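Local structure of endo-1,4-b-d-mannanase (Trichoderma reesei, 1QNR) at residues I161-L166 and L235-F240; N168-N173 and V200-E205. The protein hydrolyses internal beta-1,4-mannosidic bonds in mannan chains, as a glycoside hydrolase of family 5. All coordinates share one frame; numbering follows the deposited sequence.

In the fold
Both contacts belong to one TIM barrel, their centres about 10 Å apart. Along the chain the order is 161-166, 168-173, 200-205, 235-240, so contact 2 is nested inside the loop that contact 1 closes. Strand 161-165 pairs with strand 199-201 in the parallel sheet, and strand 238-242 comes later in the chain. Contact 1 reaches from 161-165 to the start of 238-242, while contact 2 joins the segments that follow 161-165 and 199-201. Probable hydrogen bonds from D236 and F237 to V200 and T201 join the two contacts at strand 199-201, with contact 1 in the barrel interior and contact 2 at the end of the strands where two mannose units lie.

Contact 1 (I161-L166 and L235-F240); sequences IFAWEL and LDFGTF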
loop_
_atom_site.group_PDB
_atom_site.type_symbol
_atom_site.label_atom_id
_atom_site.label_comp_id
_atom_site.label_asym_id
_atom_site.label_seq_id
_atom_site.Cartn_x
_atom_site.Cartn_y
_atom_site.Cartn_z
ATOM N N ILE A 161 -10.365 -4.261 7.440
ATOM C CA ILE A 161 -9.564 -4.320 6.202
ATOM C C ILE A 161 -10.173 -3.509 5.088
ATOM O O ILE A 161 -11.337 -3.749 4.675
ATOM C CB ILE A 161 -9.367 -5.777 5.776
ATOM C CG1 ILE A 161 -8.864 -6.665 6.939
ATOM C CG2 ILE A 161 -8.437 -5.866 4.538
ATOM C CD1 ILE A 161 -7.509 -6.229 7.528
ATOM N N PHE A 162 -9.453 -2.478 4.628
ATOM C CA PHE A 162 -9.876 -1.674 3.458
ATOM C C PHE A 162 -9.733 -2.495 2.172
ATOM O O PHE A 162 -10.669 -2.669 1.369
ATOM C CB PHE A 162 -9.064 -0.368 3.297
ATOM C CG PHE A 162 -9.578 0.609 2.263
ATOM C CD1 PHE A 162 -9.221 0.448 0.915
ATOM C CD2 PHE A 162 -10.408 1.682 2.584
ATOM C CE1 PHE A 162 -9.611 1.349 -0.084
ATOM C CE2 PHE A 162 -10.806 2.611 1.641
ATOM C CZ PHE A 162 -10.459 2.413 0.280
ATOM N N ALA A 163 -8.529 -3.050 1.977
ATOM C CA ALA A 163 -8.246 -3.920 0.811
ATOM C C ALA A 163 -6.986 -4.786 1.065
ATOM O O ALA A 163 -6.014 -4.315 1.706
ATOM C CB ALA A 163 -7.976 -3.058 -0.448
ATOM N N TRP A 164 -6.997 -5.950 0.409
ATOM C CA TRP A 164 -5.751 -6.760 0.282
ATOM C C TRP A 164 -4.991 -6.199 -0.941
ATOM O O TRP A 164 -5.636 -5.758 -1.937
ATOM C CB TRP A 164 -6.112 -8.221 0.019
ATOM C CG TRP A 164 -6.882 -8.880 1.148
ATOM C CD1 TRP A 164 -8.128 -9.406 1.077
ATOM C CD2 TRP A 164 -6.433 -9.004 2.513
ATOM N NE1 TRP A 164 -8.494 -9.926 2.313
ATOM C CE2 TRP A 164 -7.493 -9.616 3.222
ATOM C CE3 TRP A 164 -5.276 -8.611 3.216
ATOM C CZ2 TRP A 164 -7.425 -9.964 4.575
ATOM C CZ3 TRP A 164 -5.218 -8.880 4.599
ATOM C CH2 TRP A 164 -6.307 -9.524 5.243
ATOM N N GLU A 165 -3.666 -6.215 -0.886
ATOM C CA GLU A 165 -2.837 -5.653 -1.970
ATOM C C GLU A 165 -1.784 -6.689 -2.304
ATOM O O GLU A 165 -1.071 -7.273 -1.474
ATOM C CB GLU A 165 -2.276 -4.300 -1.492
ATOM C CG GLU A 165 -1.365 -3.618 -2.548
ATOM C CD GLU A 165 -1.201 -2.138 -2.180
ATOM O OE1 GLU A 165 -0.294 -1.870 -1.359
ATOM O OE2 GLU A 165 -2.103 -1.366 -2.658
ATOM N N LEU A 166 -1.666 -6.950 -3.650
ATOM C CA LEU A 166 -0.777 -8.049 -4.063
ATOM C C LEU A 166 0.661 -7.759 -3.686
ATOM O O LEU A 166 1.361 -8.728 -3.230
ATOM C CB LEU A 166 -0.971 -8.336 -5.562
ATOM C CG LEU A 166 -2.396 -8.629 -6.054
ATOM C CD1 LEU A 166 -2.311 -9.245 -7.488
ATOM C CD2 LEU A 166 -3.186 -9.508 -5.100
ATOM N N LEU A 235 -9.525 -7.184 -9.799
ATOM C CA LEU A 235 -8.955 -5.995 -9.081
ATOM C C LEU A 235 -10.086 -4.986 -9.045
ATOM O O LEU A 235 -10.693 -4.596 -10.065
ATOM C CB LEU A 235 -7.695 -5.436 -9.790
ATOM C CG LEU A 235 -6.523 -6.414 -9.855
ATOM C CD1 LEU A 235 -5.369 -5.783 -10.674
ATOM C CD2 LEU A 235 -5.963 -6.820 -8.491
ATOM N N ASP A 236 -10.386 -4.396 -7.877
ATOM C CA ASP A 236 -11.552 -3.543 -7.690
ATOM C C ASP A 236 -11.306 -2.063 -7.905
ATOM O O ASP A 236 -12.204 -1.285 -8.170
ATOM C CB ASP A 236 -12.147 -3.790 -6.248
ATOM C CG ASP A 236 -12.603 -5.196 -6.075
ATOM O OD1 ASP A 236 -13.532 -5.615 -6.822
ATOM O OD2 ASP A 236 -12.047 -5.954 -5.262
ATOM N N PHE A 237 -10.034 -1.624 -7.773
ATOM C CA PHE A 237 -9.676 -0.199 -7.961
ATOM C C PHE A 237 -8.201 -0.095 -8.344
ATOM O O PHE A 237 -7.462 -1.064 -8.096
ATOM C CB PHE A 237 -9.996 0.662 -6.692
ATOM C CG PHE A 237 -9.242 0.231 -5.454
ATOM C CD1 PHE A 237 -8.036 0.873 -5.141
ATOM C CD2 PHE A 237 -9.793 -0.673 -4.547
ATOM C CE1 PHE A 237 -7.343 0.555 -3.944
ATOM C CE2 PHE A 237 -9.129 -0.990 -3.347
ATOM C CZ PHE A 237 -7.907 -0.369 -3.034
ATOM N N GLY A 238 -7.792 1.058 -8.901
ATOM C CA GLY A 238 -6.400 1.251 -9.316
ATOM C C GLY A 238 -5.585 1.980 -8.238
ATOM O O GLY A 238 -6.162 2.754 -7.423
ATOM N N THR A 239 -4.266 1.757 -8.208
ATOM C CA THR A 239 -3.344 2.503 -7.335
ATOM C C THR A 239 -2.275 3.177 -8.184
ATOM O O THR A 239 -1.812 2.639 -9.219
ATOM C CB THR A 239 -2.589 1.547 -6.329
ATOM O OG1 THR A 239 -2.006 0.423 -7.035
ATOM C CG2 THR A 239 -3.591 1.016 -5.273
ATOM N N PHE A 240 -1.810 4.357 -7.726
ATOM C CA PHE A 240 -0.611 4.953 -8.361
ATOM C C PHE A 240 0.168 5.767 -7.315
ATOM O O PHE A 240 -0.414 6.178 -6.292
ATOM C CB PHE A 240 -0.873 5.814 -9.598
ATOM C CG PHE A 240 -1.735 7.030 -9.344
ATOM C CD1 PHE A 240 -3.107 6.956 -9.366
ATOM C CD2 PHE A 240 -1.134 8.256 -9.078
ATOM C CE1 PHE A 240 -3.960 8.070 -9.166
ATOM C CE2 PHE A 240 -1.961 9.422 -8.842
ATOM C CZ PHE A 240 -3.376 9.286 -8.901
#
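F162 turns the edge of its ring toward the face of F237 in an offset edge-to-face pair, the planes 85° apart and the centroids 5.9 Å from each other. The touching atoms are F162 CE1 and F237 CZ, 3.8 Å apart, with CZ near the plane of the F162 ring. F237 holds its CG between the backbone N and the carbonyl carbon (chi1 61°), which aims the tip of the ring across at strand 161-165. There A163 CB sits at the edge of that ring, 3.7 Å from F237 CZ. This is the inside of a TIM barrel: strand 199-201 lies between the two segments, flanked by A163 and T239, while F12 and F21 meet the F162 ring. Farther along strand 161-165, E165 extends its chain, CG anti to the backbone N, until OE2 stands 3.8 Å from T239 CG2. The polar business of these two is elsewhere, since E165 OE1 makes a salt bridge with R54 and T239 OG1 a hydrogen bond with D204 O. Beyond the end of strand 161-165, L166 CD1 approaches L235 CD2 loosely, at 4.5 Å, where helix 178-194 packs against both leucines.

Contact 2 (N168-N173 and V200-E205); sequences NEPRCN and VTLGDE. With BMA (beta-D-mannopyranose), chain B; BMA (beta-D-mannopyranose), chain C.
E205 OE2 accepts from three donors at once: an arginine, a sugar hydroxyl and a water. R171 grips the carboxylate side-on, through NE and NH2, each meeting the syn lone pair of a different oxygen, with the two flat groups only 12° from coplanar. R171 NE to E205 OE1 is 2.9 Å and almost straight at 174°; R171 NH2 to E205 OE2 is 2.8 Å. The other two donors to E205 OE2 are O6 of the chain B mannose at 2.9 Å and water 1 at 2.6 Å. R171, extended from CG to NE, also serves the chain C mannose, NH1 reaching its O2 at 3.0 Å while NH2 is shared between its O2 and O3. A leucine in place of R171 would probably leave the E205 carboxylate without its countercharge and freer to turn, and O2 and O3 of that mannose without these donors.

E169, modelled in two conformers, lays its chain across that of E205 in the conformer described here, CG to CG 3.6 Å. Water 1 donates to both carboxylates, and O4 of the chain B mannose donates to E169 OE1 at 2.8 Å. In family 5 the glutamate of such an Asn-Glu-Pro sequence is the usual acid/base, consistent with this position. E169 N bonds G203 O at 2.9 Å, and G203, with phi 91°, has a backbone shape that calls for glycine.

P170 CG rests on L202 CD1 as segment 168-173 leads from strand 161-165 toward helix 178-194. Segment 200-205, leaving strand 199-201, sets L202 and D204 against helix 226-230, while N168 and E205 both touch H241 on strand 238-242.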
loop_
_atom_site.group_PDB
_atom_site.type_symbol
_atom_site.label_atom_id
_atom_site.label_comp_id
_atom_site.label_asym_id
_atom_site.label_seq_id
_atom_site.Cartn_x
_atom_site.Cartn_y
_atom_site.Cartn_z
ATOM N N ASN A 168 3.921 -4.415 -2.688
ATOM C CA ASN A 168 4.346 -3.008 -2.742
ATOM C C ASN A 168 5.160 -2.767 -4.034
ATOM O O ASN A 168 6.306 -3.271 -4.125
ATOM C CB ASN A 168 5.204 -2.640 -1.549
ATOM C CG ASN A 168 5.683 -1.171 -1.616
ATOM O OD1 ASN A 168 4.881 -0.230 -1.796
ATOM N ND2 ASN A 168 6.993 -1.007 -1.496
ATOM N N GLU A 169 4.616 -1.975 -4.967
ATOM C CA GLU A 169 5.351 -1.509 -6.181
ATOM C C GLU A 169 5.845 -2.641 -7.048
ATOM O O GLU A 169 7.005 -2.597 -7.523
ATOM C CB GLU A 169 6.545 -0.535 -5.834
ATOM C CG GLU A 169 5.982 0.615 -4.954
ATOM C CD GLU A 169 6.962 1.737 -4.762
ATOM O OE1 GLU A 169 8.193 1.569 -4.842
ATOM O OE2 GLU A 169 6.478 2.835 -4.400
ATOM N N PRO A 170 5.068 -3.688 -7.382
ATOM C CA PRO A 170 5.561 -4.761 -8.268
ATOM C C PRO A 170 6.072 -4.178 -9.592
ATOM O O PRO A 170 5.392 -3.344 -10.222
ATOM C CB PRO A 170 4.334 -5.644 -8.503
ATOM C CG PRO A 170 3.156 -4.805 -8.109
ATOM C CD PRO A 170 3.625 -3.874 -7.006
ATOM N N ARG A 171 7.253 -4.655 -10.027
ATOM C CA ARG A 171 7.827 -4.308 -11.331
ATOM C C ARG A 171 8.379 -5.576 -11.962
ATOM O O ARG A 171 8.694 -6.559 -11.257
ATOM C CB ARG A 171 8.988 -3.293 -11.252
ATOM C CG ARG A 171 8.596 -1.904 -10.672
ATOM C CD ARG A 171 9.895 -1.058 -10.759
ATOM N NE ARG A 171 9.653 0.316 -10.314
ATOM C CZ ARG A 171 10.557 1.318 -10.466
ATOM N NH1 ARG A 171 11.747 1.052 -11.020
ATOM N NH2 ARG A 171 10.221 2.513 -10.007
ATOM N N CYS A 172 8.576 -5.528 -13.278
ATOM C CA CYS A 172 9.254 -6.656 -13.971
ATOM C C CYS A 172 10.166 -5.939 -14.992
ATOM O O CYS A 172 9.677 -5.652 -16.120
ATOM C CB CYS A 172 8.218 -7.651 -14.510
ATOM S SG CYS A 172 8.917 -9.285 -15.082
ATOM N N ASN A 173 11.351 -5.526 -14.536
ATOM C CA ASN A 173 12.161 -4.621 -15.409
ATOM C C ASN A 173 12.482 -5.257 -16.777
ATOM O O ASN A 173 13.067 -6.314 -16.808
ATOM C CB ASN A 173 13.454 -4.311 -14.627
ATOM C CG ASN A 173 14.368 -3.388 -15.439
ATOM O OD1 ASN A 173 15.309 -3.940 -16.054
ATOM N ND2 ASN A 173 14.126 -2.113 -15.455
ATOM N N VAL A 200 -9.742 -5.954 -3.439
ATOM C CA VAL A 200 -8.384 -6.355 -3.795
ATOM C C VAL A 200 -7.824 -5.343 -4.816
ATOM O O VAL A 200 -8.494 -4.884 -5.737
ATOM C CB VAL A 200 -8.358 -7.767 -4.375
ATOM C CG1 VAL A 200 -6.949 -8.301 -4.720
ATOM C CG2 VAL A 200 -9.000 -8.799 -3.406
ATOM N N THR A 201 -6.497 -5.026 -4.667
ATOM C CA THR A 201 -5.843 -4.078 -5.573
ATOM C C THR A 201 -4.383 -4.534 -5.810
ATOM O O THR A 201 -3.855 -5.397 -5.075
ATOM C CB THR A 201 -5.897 -2.627 -5.020
ATOM O OG1 THR A 201 -5.486 -1.681 -6.053
ATOM C CG2 THR A 201 -5.014 -2.489 -3.801
ATOM N N LEU A 202 -3.710 -4.012 -6.841
ATOM C CA LEU A 202 -2.381 -4.477 -7.209
ATOM C C LEU A 202 -1.247 -3.852 -6.349
ATOM O O LEU A 202 -0.355 -4.657 -5.968
ATOM C CB LEU A 202 -2.157 -4.142 -8.719
ATOM C CG LEU A 202 -0.789 -4.553 -9.326
ATOM C CD1 LEU A 202 -0.435 -6.018 -9.090
ATOM C CD2 LEU A 202 -0.776 -4.255 -10.856
ATOM N N GLY A 203 -1.278 -2.543 -6.053
ATOM C CA GLY A 203 -0.150 -1.935 -5.340
ATOM C C GLY A 203 0.948 -1.350 -6.235
ATOM O O GLY A 203 1.991 -0.986 -5.717
ATOM N N ASP A 204 0.740 -1.372 -7.551
ATOM C CA ASP A 204 1.735 -0.761 -8.453
ATOM C C ASP A 204 1.767 0.745 -8.342
ATOM O O ASP A 204 0.892 1.461 -7.840
ATOM C CB ASP A 204 1.404 -1.220 -9.905
ATOM C CG ASP A 204 0.066 -0.660 -10.330
ATOM O OD1 ASP A 204 -0.972 -0.916 -9.637
ATOM O OD2 ASP A 204 -0.017 0.079 -11.366
ATOM N N GLU A 205 2.901 1.256 -8.901
ATOM C CA GLU A 205 3.156 2.720 -8.962
ATOM C C GLU A 205 2.366 3.487 -9.993
ATOM O O GLU A 205 2.364 4.746 -10.063
ATOM C CB GLU A 205 4.641 2.919 -9.182
ATOM C CG GLU A 205 5.541 2.345 -8.054
ATOM C CD GLU A 205 6.986 2.196 -8.566
ATOM O OE1 GLU A 205 7.156 1.091 -9.167
ATOM O OE2 GLU A 205 7.890 3.082 -8.480
HETATM C C1 BMA B . 12.989 2.971 -6.571
HETATM C C2 BMA B . 13.564 2.581 -5.187
HETATM C C3 BMA B . 12.431 2.199 -4.231
HETATM C C4 BMA B . 11.338 3.260 -4.247
HETATM C C5 BMA B . 10.869 3.625 -5.658
HETATM C C6 BMA B . 10.014 4.943 -5.664
HETATM O O2 BMA B . 14.290 3.681 -4.619
HETATM O O3 BMA B . 12.867 1.966 -2.920
HETATM O O4 BMA B . 10.254 2.764 -3.446
HETATM O O5 BMA B . 12.045 4.080 -6.433
HETATM O O6 BMA B . 9.576 4.961 -7.029
HETATM C C1 BMA C . 14.861 4.491 -11.305
HETATM C C2 BMA C . 13.455 4.843 -10.775
HETATM C C3 BMA C . 13.395 4.812 -9.231
HETATM C C4 BMA C . 13.934 3.472 -8.719
HETATM C C5 BMA C . 15.354 3.194 -9.313
HETATM C C6 BMA C . 16.094 1.998 -8.769
HETATM O O1 BMA C . 14.817 4.406 -12.729
HETATM O O2 BMA C . 12.492 3.923 -11.314
HETATM O O3 BMA C . 11.986 4.894 -8.890
HETATM O O4 BMA C . 14.088 3.433 -7.321
HETATM O O5 BMA C . 15.175 3.149 -10.774
HETATM O O6 BMA C . 15.718 0.717 -9.263
HETATM O O HOH W 1 7.383 4.714 -6.455
HETATM O O HOH W 2 5.033 -0.586 -9.762
#